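Local coordinates for protein M32 carboxypeptidase (Chitinophagaceae bacterium, PDB 7A03) that probably acts as a metal-dependent carboxypeptidase of the M32 family, removing amino acids one at a time from the C-terminal ends of peptides, at residues L136-M139 / V140-K143. Numbering follows the deposited sequence.
Sequences LARM and VELK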
loop_
_atom_site.group_PDB
_atom_site.type_symbol
_atom_site.label_atom_id
_atom_site.label_comp_id
_atom_site.label_asym_id
_atom_site.label_seq_id
_atom_site.Cartn_x
_atom_site.Cartn_y
_atom_site.Cartn_z
ATOM N N LEU A 136 1.511 -23.960 -4.095
ATOM C CA LEU A 136 2.026 -23.143 -3.000
ATOM C C LEU A 136 3.258 -23.778 -2.364
ATOM O O LEU A 136 4.189 -23.074 -1.961
ATOM C CB LEU A 136 0.938 -22.886 -1.955
ATOM C CG LEU A 136 1.357 -21.904 -0.855
ATOM C CD1 LEU A 136 1.610 -20.520 -1.445
ATOM C CD2 LEU A 136 0.328 -21.838 0.278
ATOM N N ALA A 137 3.285 -25.108 -2.266
ATOM C CA ALA A 137 4.463 -25.787 -1.735
ATOM C C ALA A 137 5.682 -25.542 -2.620
ATOM O O ALA A 137 6.781 -25.263 -2.118
ATOM C CB ALA A 137 4.184 -27.286 -1.627
ATOM N N ARG A 138 5.497 -25.642 -3.940
ATOM C CA ARG A 138 6.572 -25.331 -4.885
ATOM C C ARG A 138 7.047 -23.884 -4.729
ATOM O O ARG A 138 8.258 -23.614 -4.654
ATOM C CB ARG A 138 6.080 -25.610 -6.308
ATOM C CG ARG A 138 7.036 -25.221 -7.427
ATOM C CD ARG A 138 8.398 -25.863 -7.272
ATOM N NE ARG A 138 9.179 -25.725 -8.501
ATOM C CZ ARG A 138 10.457 -26.069 -8.621
ATOM N NH1 ARG A 138 11.114 -26.571 -7.586
ATOM N NH2 ARG A 138 11.080 -25.902 -9.781
ATOM N N MET A 139 6.097 -22.944 -4.667
ATOM C CA MET A 139 6.428 -21.533 -4.479
ATOM C C MET A 139 7.261 -21.321 -3.221
ATOM O O MET A 139 8.279 -20.618 -3.246
ATOM C CB MET A 139 5.144 -20.705 -4.401
ATOM C CG MET A 139 5.382 -19.205 -4.200
ATOM S SD MET A 139 6.276 -18.458 -5.584
ATOM C CE MET A 139 4.993 -18.443 -6.822
ATOM N N VAL A 140 6.843 -21.925 -2.106
ATOM C CA VAL A 140 7.544 -21.734 -0.841
ATOM C C VAL A 140 8.963 -22.292 -0.915
ATOM O O VAL A 140 9.913 -21.676 -0.412
ATOM C CB VAL A 140 6.732 -22.343 0.322
ATOM C CG1 VAL A 140 7.570 -22.421 1.601
ATOM C CG2 VAL A 140 5.477 -21.525 0.561
ATOM N N GLU A 141 9.126 -23.481 -1.516
ATOM C CA GLU A 141 10.465 -24.039 -1.693
ATOM C C GLU A 141 11.365 -23.073 -2.460
ATOM O O GLU A 141 12.514 -22.808 -2.062
ATOM C CB GLU A 141 10.385 -25.372 -2.443
ATOM C CG GLU A 141 9.595 -26.464 -1.747
ATOM C CD GLU A 141 9.792 -27.828 -2.393
ATOM O OE1 GLU A 141 10.395 -27.891 -3.489
ATOM O OE2 GLU A 141 9.335 -28.834 -1.807
ATOM N N LEU A 142 10.847 -22.527 -3.564
ATOM C CA LEU A 142 11.658 -21.614 -4.362
ATOM C C LEU A 142 11.967 -20.332 -3.594
ATOM O O LEU A 142 13.066 -19.773 -3.712
ATOM C CB LEU A 142 10.986 -21.339 -5.707
ATOM C CG LEU A 142 11.027 -22.534 -6.673
ATOM C CD1 LEU A 142 10.211 -22.277 -7.933
ATOM C CD2 LEU A 142 12.469 -22.855 -7.024
ATOM N N LYS A 143 11.030 -19.880 -2.761
ATOM C CA LYS A 143 11.258 -18.655 -2.000
ATOM C C LYS A 143 12.348 -18.854 -0.957
ATOM O O LYS A 143 13.140 -17.943 -0.690
ATOM C CB LYS A 143 9.951 -18.203 -1.349
ATOM C CG LYS A 143 8.992 -17.555 -2.313
ATOM C CD LYS A 143 9.437 -16.128 -2.627
ATOM C CE LYS A 143 9.074 -15.719 -4.031
ATOM N NZ LYS A 143 9.369 -14.269 -4.172
#
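Arg138 and Leu142, four residues apart on one helix, meet side chain against side chain, with the guanidinium laid flat over the leucine's branched end. Leu142 CD1 sits beneath one face of the group, displaced toward its rim, and comes to 3.6 Å from Arg138 NE. The arginine gets there by leaving its backbone with CG anti to N (chi1 175°) and then bending at chi2 (55°), which swings the rest of the chain along the helix toward the following turn. At the edge of the same guanidinium, near its plane, lies Glu141 OE1, 4.4 Å from Arg138 NH1, too far for a salt bridge, though the opposite charges probably still attract. Were Arg138 an alanine, the carboxylate of Glu141 would probably lose its nearby positive charge, and Leu142 CD1 the flat group laid over it. Side chains four apart come to lie along one face of an alpha helix, as this pair does, and beneath them runs regular i to i+4 bonding within helix 129-150: Leu142 N donates to Arg138 O at 3.0 Å. Both Arg138 and Leu142 also touch Ala112, so the pair is part of the interface between helices 129-150 and 103-126 of this largely helical fold. Elsewhere round the helix, Met139 SD approaches Lys143 CE at 4.2 Å, while the ammonium of Lys143 reaches Glu146 in a salt bridge and the carbonyl of Gly414 in a hydrogen bond.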